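Type IV pilus assembly protein PilF (Thermus thermophilus HB8, PDB 5OIU) is the ATPase of type IV pilus assembly, probably a hexameric AAA+-like motor that turns ATP binding and hydrolysis into the work of building pili. Local coordinates at residues 30-34 with 35-39; 72-76 with 77-81; 252-255 with 256-259; 318-321 with 322-325. One frame throughout, in Å; residues are numbered along the deposited sequence.

Interaction 1 (30-34 with 35-39); sequences EPRQN and DVQVR
E30 and R39 meet across a β hairpin, strand 26-31 turning through 32-35 into strand 36-42. The backbones pair antiparallel: E30 and Q37 form a hydrogen-bonded pair, P31 and V36 the non-hydrogen-bonded pair next to it, and R32 N bonds D35 O (2.7 Å) where the turn begins. P31 CB and V36 CG2 pack on one face, in contact with L57; the charged side chains gather on the other. The extended E30 chain sets its carboxylate between two arginines. OE1 lies at the edge of the R39 guanidinium, 2.6 Å from NH1, in a salt bridge whose hydrogen bond is bent and therefore weak; carboxylate and guanidinium planes stand 84° apart. OE2 makes a longer, weak bridge to R32 NH1 (3.5 Å). The shared carboxylate probably offsets the closeness of R32 NH1 and R39 NE, 3.9 Å apart. OE1 also pairs with K106 of its own chain and takes a bond from N188 of a neighbouring subunit, where R39 NH2 bonds the K171 and P169 carbonyls. R32, its CG beside the backbone N (chi1 -80°), runs alongside Q37 and lays one guanidinium face over Q37 CB, 3.3 Å from the plane above its centre. The bend of Q37 at chi2 (98°) brings OE1 to R32 NH2 in a weak bond of 3.0 Å; on the other branch, NE2 reaches V38 O at 3.0 Å, from above the carbonyl plane.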
loop_
_atom_site.group_PDB
_atom_site.type_symbol
_atom_site.label_atom_id
_atom_site.label_comp_id
_atom_site.label_asym_id
_atom_site.label_seq_id
_atom_site.Cartn_x
_atom_site.Cartn_y
_atom_site.Cartn_z
ATOM N N GLU C 30 -8.789 40.981 -18.979
ATOM C CA GLU C 30 -8.799 40.025 -20.081
ATOM C C GLU C 30 -7.855 40.443 -21.194
ATOM O O GLU C 30 -8.121 41.440 -21.880
ATOM C CB GLU C 30 -10.207 39.868 -20.661
ATOM C CG GLU C 30 -11.360 39.895 -19.665
ATOM C CD GLU C 30 -12.649 39.360 -20.285
ATOM O OE1 GLU C 30 -13.444 38.714 -19.567
ATOM O OE2 GLU C 30 -12.862 39.577 -21.508
ATOM N N PRO C 31 -6.802 39.680 -21.475
ATOM C CA PRO C 31 -6.088 39.869 -22.745
ATOM C C PRO C 31 -6.982 39.468 -23.916
ATOM O O PRO C 31 -7.643 38.432 -23.883
ATOM C CB PRO C 31 -4.873 38.944 -22.609
ATOM C CG PRO C 31 -5.365 37.853 -21.726
ATOM C CD PRO C 31 -6.345 38.479 -20.759
ATOM N N ARG C 32 -7.028 40.316 -24.933
ATOM C CA ARG C 32 -7.744 40.052 -26.179
ATOM C C ARG C 32 -6.735 40.028 -27.336
ATOM O O ARG C 32 -5.518 39.994 -27.128
ATOM C CB ARG C 32 -8.862 41.085 -26.388
ATOM C CG ARG C 32 -10.139 40.784 -25.588
ATOM C CD ARG C 32 -11.141 41.954 -25.552
ATOM N NE ARG C 32 -12.159 41.759 -24.511
ATOM C CZ ARG C 32 -13.145 42.618 -24.238
ATOM N NH1 ARG C 32 -14.011 42.353 -23.259
ATOM N NH2 ARG C 32 -13.259 43.747 -24.934
ATOM N N GLN C 33 -7.240 40.040 -28.568
ATOM C CA GLN C 33 -6.344 39.891 -29.716
ATOM C C GLN C 33 -5.426 41.098 -29.868
ATOM O O GLN C 33 -4.212 40.943 -30.061
ATOM C CB GLN C 33 -7.157 39.675 -30.987
ATOM C CG GLN C 33 -6.356 39.254 -32.191
ATOM C CD GLN C 33 -7.264 38.944 -33.361
ATOM O OE1 GLN C 33 -8.189 39.708 -33.650
ATOM N NE2 GLN C 33 -7.034 37.805 -34.019
ATOM N N ASN C 34 -5.978 42.310 -29.750
ATOM C CA ASN C 34 -5.217 43.530 -29.979
ATOM C C ASN C 34 -5.117 44.464 -28.777
ATOM O O ASN C 34 -4.420 45.480 -28.870
ATOM C CB ASN C 34 -5.811 44.269 -31.176
ATOM C CG ASN C 34 -5.716 43.440 -32.423
ATOM O OD1 ASN C 34 -6.728 43.058 -33.018
ATOM N ND2 ASN C 34 -4.484 43.091 -32.792
ATOM N N ASP C 35 -5.748 44.131 -27.650
ATOM C CA ASP C 35 -5.665 44.938 -26.441
ATOM C C ASP C 35 -5.938 44.057 -25.222
ATOM O O ASP C 35 -6.233 42.864 -25.334
ATOM C CB ASP C 35 -6.650 46.109 -26.504
ATOM C CG ASP C 35 -8.089 45.655 -26.654
ATOM O OD1 ASP C 35 -8.319 44.567 -27.235
ATOM O OD2 ASP C 35 -8.992 46.383 -26.189
ATOM N N VAL C 36 -5.823 44.656 -24.044
ATOM C CA VAL C 36 -6.321 44.065 -22.811
ATOM C C VAL C 36 -7.494 44.921 -22.353
ATOM O O VAL C 36 -7.365 46.146 -22.219
ATOM C CB VAL C 36 -5.240 43.983 -21.723
ATOM C CG1 VAL C 36 -5.845 43.455 -20.472
ATOM C CG2 VAL C 36 -4.099 43.099 -22.166
ATOM N N GLN C 37 -8.641 44.288 -22.150
ATOM C CA GLN C 37 -9.820 44.969 -21.657
ATOM C C GLN C 37 -9.973 44.690 -20.169
ATOM O O GLN C 37 -9.731 43.570 -19.705
ATOM C CB GLN C 37 -11.078 44.533 -22.417
ATOM C CG GLN C 37 -12.394 44.836 -21.678
ATOM C CD GLN C 37 -13.084 46.121 -22.145
ATOM O OE1 GLN C 37 -13.679 46.157 -23.226
ATOM N NE2 GLN C 37 -13.005 47.178 -21.326
ATOM N N VAL C 38 -10.337 45.730 -19.425
ATOM C CA VAL C 38 -10.649 45.634 -18.006
ATOM C C VAL C 38 -12.147 45.828 -17.860
ATOM O O VAL C 38 -12.703 46.806 -18.371
ATOM C CB VAL C 38 -9.861 46.676 -17.193
ATOM C CG1 VAL C 38 -10.254 46.664 -15.714
ATOM C CG2 VAL C 38 -8.387 46.430 -17.355
ATOM N N ARG C 39 -12.805 44.887 -17.195
ATOM C CA ARG C 39 -14.235 44.977 -16.948
ATOM C C ARG C 39 -14.494 44.890 -15.451
ATOM O O ARG C 39 -13.735 44.251 -14.710
ATOM C CB ARG C 39 -15.003 43.866 -17.682
ATOM C CG ARG C 39 -14.830 43.845 -19.215
ATOM C CD ARG C 39 -14.874 42.397 -19.783
ATOM N NE ARG C 39 -16.234 41.951 -20.105
ATOM C CZ ARG C 39 -16.558 40.705 -20.452
ATOM N NH1 ARG C 39 -15.626 39.765 -20.535
ATOM N NH2 ARG C 39 -17.826 40.395 -20.724
#

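Interaction 2 (72-76 with 77-81); sequences IAEKR and LPQDG
E74 reaches forward to L77 and sets its carboxylate against the bend that leads into strand 79-87, an outermost strand of the antiparallel sheet within this chain. OE2 grips two consecutive backbone amides: it accepts R76 N at 2.8 Å with its anti lone pair, and L77 N more weakly at 3.1 Å. The side chain leaves with CG anti to the backbone N (chi1 173°) and then turns sharply at chi2 (65°), which brings the acid to the amides that follow in the chain. The other oxygen, OE1, lies beside L77 CD1 at 4.0 Å, and E74 CD is 3.9 Å from L77 CB, so the leucine runs obliquely across the carboxylate. The extended Q79 side chain also crosses E74 and puts NE2 2.9 Å from E74 O, the amide and carboxylate planes standing nearly perpendicular. With an alanine here in place of E74, the amides of R76 and L77 would probably lose their common acceptor, and the bend would be freer to turn. In the second shell, the backbone N of N71 holds Q79 OE1, and K75 NZ bonds back to I72 O at 2.7 Å within the loop. I72 and K75 set the loop against helix 57-67, on I66 and N58. R76 and L77 meet A196 of a neighbouring subunit, and the chain passes into strand 79-87, paired with strand 90-101 at Q79 and G81.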
loop_
_atom_site.group_PDB
_atom_site.type_symbol
_atom_site.label_atom_id
_atom_site.label_comp_id
_atom_site.label_asym_id
_atom_site.label_seq_id
_atom_site.Cartn_x
_atom_site.Cartn_y
_atom_site.Cartn_z
ATOM N N ILE C 72 5.205 34.296 -10.342
ATOM C CA ILE C 72 5.298 35.044 -11.595
ATOM C C ILE C 72 5.785 34.159 -12.732
ATOM O O ILE C 72 5.421 34.370 -13.895
ATOM C CB ILE C 72 6.236 36.254 -11.408
ATOM C CG1 ILE C 72 5.608 37.291 -10.478
ATOM C CG2 ILE C 72 6.650 36.865 -12.772
ATOM C CD1 ILE C 72 6.596 38.304 -10.050
ATOM N N ALA C 73 6.625 33.172 -12.424
ATOM C CA ALA C 73 7.266 32.383 -13.469
ATOM C C ALA C 73 6.306 31.395 -14.123
ATOM O O ALA C 73 6.461 31.090 -15.312
ATOM C CB ALA C 73 8.476 31.645 -12.896
ATOM N N GLU C 74 5.319 30.899 -13.374
ATOM C CA GLU C 74 4.336 29.946 -13.885
ATOM C C GLU C 74 3.232 30.688 -14.631
ATOM O O GLU C 74 2.448 31.435 -14.032
ATOM C CB GLU C 74 3.751 29.119 -12.743
ATOM C CG GLU C 74 2.600 28.232 -13.178
ATOM C CD GLU C 74 3.048 27.154 -14.153
ATOM O OE1 GLU C 74 3.682 26.183 -13.697
ATOM O OE2 GLU C 74 2.782 27.281 -15.369
ATOM N N LYS C 75 3.153 30.480 -15.939
ATOM C CA LYS C 75 2.110 31.096 -16.736
ATOM C C LYS C 75 1.231 30.073 -17.435
ATOM O O LYS C 75 0.252 30.456 -18.081
ATOM C CB LYS C 75 2.721 32.060 -17.765
ATOM C CG LYS C 75 3.494 33.198 -17.140
ATOM C CD LYS C 75 3.990 34.184 -18.188
ATOM C CE LYS C 75 4.369 35.535 -17.570
ATOM N NZ LYS C 75 5.308 35.398 -16.403
ATOM N N ARG C 76 1.530 28.788 -17.311
ATOM C CA ARG C 76 0.792 27.773 -18.039
ATOM C C ARG C 76 -0.274 27.088 -17.197
ATOM O O ARG C 76 -1.144 26.415 -17.760
ATOM C CB ARG C 76 1.764 26.741 -18.611
ATOM C CG ARG C 76 2.742 27.342 -19.620
ATOM C CD ARG C 76 3.710 26.286 -20.149
ATOM N NE ARG C 76 4.355 25.588 -19.041
ATOM C CZ ARG C 76 4.773 24.328 -19.077
ATOM N NH1 ARG C 76 4.627 23.599 -20.182
ATOM N NH2 ARG C 76 5.335 23.799 -17.994
ATOM N N LEU C 77 -0.260 27.276 -15.879
ATOM C CA LEU C 77 -1.273 26.711 -15.004
ATOM C C LEU C 77 -2.036 27.819 -14.282
ATOM O O LEU C 77 -1.511 28.925 -14.108
ATOM C CB LEU C 77 -0.633 25.776 -13.970
ATOM C CG LEU C 77 -0.087 24.436 -14.468
ATOM C CD1 LEU C 77 0.611 23.702 -13.315
ATOM C CD2 LEU C 77 -1.188 23.577 -15.100
ATOM N N PRO C 78 -3.273 27.563 -13.852
ATOM C CA PRO C 78 -4.012 28.580 -13.089
ATOM C C PRO C 78 -3.686 28.524 -11.608
ATOM O O PRO C 78 -3.519 27.453 -11.029
ATOM C CB PRO C 78 -5.479 28.201 -13.342
ATOM C CG PRO C 78 -5.447 26.726 -13.534
ATOM C CD PRO C 78 -4.104 26.386 -14.160
ATOM N N GLN C 79 -3.611 29.696 -10.977
ATOM C CA GLN C 79 -3.283 29.802 -9.559
ATOM C C GLN C 79 -4.332 30.648 -8.841
ATOM O O GLN C 79 -5.144 31.326 -9.472
ATOM C CB GLN C 79 -1.874 30.385 -9.376
ATOM C CG GLN C 79 -0.927 29.992 -10.510
ATOM C CD GLN C 79 0.331 30.845 -10.580
ATOM O OE1 GLN C 79 0.983 31.099 -9.572
ATOM N NE2 GLN C 79 0.676 31.289 -11.790
ATOM N N ASP C 80 -4.309 30.602 -7.505
ATOM C CA ASP C 80 -5.232 31.346 -6.649
ATOM C C ASP C 80 -4.520 31.895 -5.435
ATOM O O ASP C 80 -3.556 31.315 -4.934
ATOM C CB ASP C 80 -6.366 30.507 -6.090
ATOM C CG ASP C 80 -6.888 29.568 -7.073
ATOM O OD1 ASP C 80 -7.381 30.099 -8.084
ATOM O OD2 ASP C 80 -6.837 28.335 -6.848
ATOM N N GLY C 81 -5.081 32.970 -4.916
ATOM C CA GLY C 81 -4.563 33.577 -3.715
ATOM C C GLY C 81 -5.491 34.680 -3.272
ATOM O O GLY C 81 -6.259 35.239 -4.067
#

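Interaction 3 (252-255 with 256-259); sequences ITRL and DEMG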
loop_
_atom_site.group_PDB
_atom_site.type_symbol
_atom_site.label_atom_id
_atom_site.label_comp_id
_atom_site.label_asym_id
_atom_site.label_seq_id
_atom_site.Cartn_x
_atom_site.Cartn_y
_atom_site.Cartn_z
ATOM N N ILE C 252 -8.221 12.656 8.371
ATOM C CA ILE C 252 -7.440 11.585 8.984
ATOM C C ILE C 252 -6.446 11.025 7.979
ATOM O O ILE C 252 -5.256 10.869 8.270
ATOM C CB ILE C 252 -8.372 10.476 9.514
ATOM C CG1 ILE C 252 -9.297 11.006 10.600
ATOM C CG2 ILE C 252 -7.570 9.286 10.018
ATOM C CD1 ILE C 252 -10.433 10.098 10.890
ATOM N N THR C 253 -6.933 10.700 6.781
ATOM C CA THR C 253 -6.062 10.181 5.736
ATOM C C THR C 253 -4.961 11.170 5.400
ATOM O O THR C 253 -3.808 10.780 5.195
ATOM C CB THR C 253 -6.885 9.853 4.497
ATOM O OG1 THR C 253 -7.836 8.842 4.839
ATOM C CG2 THR C 253 -5.986 9.345 3.382
ATOM N N ARG C 254 -5.288 12.458 5.374
ATOM C CA ARG C 254 -4.303 13.458 4.981
ATOM C C ARG C 254 -3.190 13.609 6.029
ATOM O O ARG C 254 -2.031 13.877 5.679
ATOM C CB ARG C 254 -5.008 14.780 4.725
ATOM C CG ARG C 254 -4.085 15.820 4.217
ATOM C CD ARG C 254 -3.536 15.420 2.858
ATOM N NE ARG C 254 -2.333 16.161 2.496
ATOM C CZ ARG C 254 -2.258 17.495 2.414
ATOM N NH1 ARG C 254 -3.320 18.278 2.676
ATOM N NH2 ARG C 254 -1.101 18.056 2.068
ATOM N N LEU C 255 -3.517 13.468 7.320
ATOM C CA LEU C 255 -2.469 13.464 8.347
ATOM C C LEU C 255 -1.559 12.257 8.177
ATOM O O LEU C 255 -0.331 12.362 8.315
ATOM C CB LEU C 255 -3.076 13.459 9.758
ATOM C CG LEU C 255 -3.622 14.763 10.345
ATOM C CD1 LEU C 255 -4.373 14.510 11.639
ATOM C CD2 LEU C 255 -2.486 15.733 10.569
ATOM N N ASP C 256 -2.157 11.097 7.883
ATOM C CA ASP C 256 -1.388 9.886 7.630
ATOM C C ASP C 256 -0.384 10.095 6.503
ATOM O O ASP C 256 0.774 9.675 6.617
ATOM C CB ASP C 256 -2.356 8.741 7.314
ATOM C CG ASP C 256 -1.682 7.375 7.238
ATOM O OD1 ASP C 256 -0.447 7.264 7.396
ATOM O OD2 ASP C 256 -2.427 6.394 7.036
ATOM N N GLU C 257 -0.795 10.768 5.419
ATOM C CA GLU C 257 0.121 10.968 4.301
ATOM C C GLU C 257 1.226 11.955 4.627
ATOM O O GLU C 257 2.318 11.869 4.054
ATOM C CB GLU C 257 -0.616 11.450 3.057
ATOM C CG GLU C 257 -1.940 10.804 2.830
ATOM C CD GLU C 257 -2.703 11.468 1.702
ATOM O OE1 GLU C 257 -3.627 10.824 1.154
ATOM O OE2 GLU C 257 -2.367 12.628 1.357
ATOM N N MET C 258 0.984 12.861 5.538
ATOM C CA MET C 258 2.005 13.799 5.862
ATOM C C MET C 258 3.062 13.228 6.787
ATOM O O MET C 258 4.030 13.876 7.078
ATOM C CB MET C 258 1.415 15.085 6.379
ATOM C CG MET C 258 0.541 15.782 5.375
ATOM S SD MET C 258 -0.480 17.075 6.052
ATOM C CE MET C 258 0.412 18.491 5.523
ATOM N N GLY C 259 2.873 11.998 7.224
ATOM C CA GLY C 259 3.836 11.316 8.051
ATOM C C GLY C 259 3.487 11.241 9.511
ATOM O O GLY C 259 4.359 10.924 10.324
#
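R254 meets E257 and M258, three and four residues on, along the last turn of helix 248-257. Its CB points away from 256-259, with CG anti to the backbone N (chi1 -175°); a bend at chi2 (64°) then brings the chain round toward the helix end. CD is the first atom to touch, 3.4 Å from E257 OE2. NE follows, 3.7 Å from the same oxygen, a long salt bridge in which the carboxylate oxygen lies at the guanidinium edge. CZ comes 4.1 Å from M258 SD, and the tip atom NH2 is 3.8 Å from M258 CE, the thioether lying over one guanidinium face, nearer its rim. The helix ends here in a Schellman motif: G259 takes a positive phi (103°), at which a CB would jam against the preceding carbonyl, and its N bonds D256 O. M258 N bonds R254 O at 3.2 Å, while M258 O takes S223 OG. A leucine in place of R254 would probably leave E257 without its charged mate and M258 without the flat group it lies against. The other carboxylate oxygen, E257 OE1, lies 3.6 Å from T253 CG2. L255 packs on I265 of helix 262-268, and I252 meets I354 of helix 351-360.

Interaction 4 (318-321 with 322-325); sequences ERCG and GTGY. With ZN (zinc ion), chain S.
The flat carbonyl group of C320 is met from two directions by T323: the hydroxyl OG1 donates from within the carbonyl plane at 2.7 Å, and the backbone N donates from above that plane at 3.0 Å. The second bond closes a type II' β turn, C320 to T323, in the knuckle of a zinc site. One oxygen thus holds both donors of a single residue. T323 OG1 can do this because it sits between the backbone N and the carbonyl carbon (chi1 76°); there it also accepts Y325 N at 2.8 Å, an ST turn that carries the chain on toward strand 325-326. Two glycines shape the path. G321 takes a positive phi, and a CB on it would clash with G322 N; G324 adopts backbone angles at which a CB would jam against the T323 carbonyl, and it pairs by backbone bonds with C282. Y325 has its CB directed away from 318-321, and its OH bonds T380. C320 CB lies 3.3 Å from Y325 O. C282 and C285 bind the same zinc ion as C320, and C317 is the fourth cysteine of the site. The C320 thiolate, also between N and carbonyl carbon (chi1 62°), points SG at the zinc ion, 2.3 Å away, with G324 N 3.4 Å from that sulfur.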
loop_
_atom_site.group_PDB
_atom_site.type_symbol
_atom_site.label_atom_id
_atom_site.label_comp_id
_atom_site.label_asym_id
_atom_site.label_seq_id
_atom_site.Cartn_x
_atom_site.Cartn_y
_atom_site.Cartn_z
ATOM N N GLU C 318 -35.651 43.863 -5.602
ATOM C CA GLU C 318 -34.762 45.017 -5.478
ATOM C C GLU C 318 -33.737 44.847 -4.355
ATOM O O GLU C 318 -32.606 45.324 -4.487
ATOM C CB GLU C 318 -35.594 46.286 -5.250
ATOM C CG GLU C 318 -36.905 46.343 -6.053
ATOM C CD GLU C 318 -38.112 45.842 -5.258
ATOM O OE1 GLU C 318 -38.397 46.401 -4.174
ATOM O OE2 GLU C 318 -38.763 44.869 -5.713
ATOM N N ARG C 319 -34.105 44.161 -3.265
ATOM C CA ARG C 319 -33.266 44.027 -2.071
ATOM C C ARG C 319 -32.147 42.986 -2.202
ATOM O O ARG C 319 -31.352 42.843 -1.269
ATOM C CB ARG C 319 -34.139 43.685 -0.845
ATOM C CG ARG C 319 -34.942 44.861 -0.239
ATOM C CD ARG C 319 -34.077 45.823 0.616
ATOM N NE ARG C 319 -33.166 46.660 -0.185
ATOM C CZ ARG C 319 -31.879 46.899 0.102
ATOM N NH1 ARG C 319 -31.153 47.674 -0.696
ATOM N NH2 ARG C 319 -31.305 46.363 1.179
ATOM N N CYS C 320 -32.038 42.270 -3.323
ATOM C CA CYS C 320 -31.060 41.193 -3.436
ATOM C C CYS C 320 -30.423 41.153 -4.821
ATOM O O CYS C 320 -30.033 40.079 -5.294
ATOM C CB CYS C 320 -31.707 39.833 -3.131
ATOM S SG CYS C 320 -33.040 39.372 -4.283
ATOM N N GLY C 321 -30.302 42.306 -5.482
ATOM C CA GLY C 321 -29.919 42.297 -6.889
ATOM C C GLY C 321 -31.032 41.659 -7.701
ATOM O O GLY C 321 -32.216 41.893 -7.457
ATOM N N GLY C 322 -30.665 40.831 -8.666
ATOM C CA GLY C 322 -31.634 39.916 -9.230
ATOM C C GLY C 322 -31.552 38.542 -8.620
ATOM O O GLY C 322 -32.405 37.695 -8.906
ATOM N N THR C 323 -30.597 38.344 -7.706
ATOM C CA THR C 323 -30.008 37.038 -7.432
ATOM C C THR C 323 -30.962 36.076 -6.729
ATOM O O THR C 323 -30.875 34.860 -6.944
ATOM C CB THR C 323 -28.758 37.234 -6.577
ATOM O OG1 THR C 323 -29.157 37.520 -5.233
ATOM C CG2 THR C 323 -27.922 38.410 -7.090
ATOM N N GLY C 324 -31.856 36.583 -5.876
ATOM C CA GLY C 324 -32.612 35.738 -4.970
ATOM C C GLY C 324 -31.864 35.368 -3.707
ATOM O O GLY C 324 -32.394 34.614 -2.876
ATOM N N TYR C 325 -30.659 35.885 -3.533
ATOM C CA TYR C 325 -29.823 35.556 -2.401
ATOM C C TYR C 325 -29.305 36.834 -1.762
ATOM O O TYR C 325 -29.143 37.860 -2.425
ATOM C CB TYR C 325 -28.629 34.688 -2.822
ATOM C CG TYR C 325 -28.949 33.358 -3.479
ATOM C CD1 TYR C 325 -29.371 32.268 -2.730
ATOM C CD2 TYR C 325 -28.761 33.178 -4.845
ATOM C CE1 TYR C 325 -29.629 31.044 -3.331
ATOM C CE2 TYR C 325 -29.021 31.971 -5.451
ATOM C CZ TYR C 325 -29.456 30.901 -4.696
ATOM O OH TYR C 325 -29.707 29.692 -5.320
HETATM ZN ZN ZN S . -35.007 39.285 -3.071
#

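How the interactions relate
The four contacts follow one another along the chain without interleaving, and none touches another. Interactions 1 and 2 share the six-stranded antiparallel sheet, at strands 26-31 and 36-42 and at the outermost strand 79-87; their centres lie about 19 Å apart and both face a neighbouring subunit, consistent with this N-terminal part helping to hold the six-chain assembly together. Interaction 3 ends helix 248-257, which follows strand 238-243 of the mixed sheet in the nucleotide-binding part. Interaction 4 lies in the zinc region, in the loop after strand 311-314 that runs into strand 325-326. Interactions 3 and 4 are on opposite sides of the chain's centre, about 43 Å between centres; the side chain of R254 lies about 13 Å and that of Y325 about 12 Å from bound ATP.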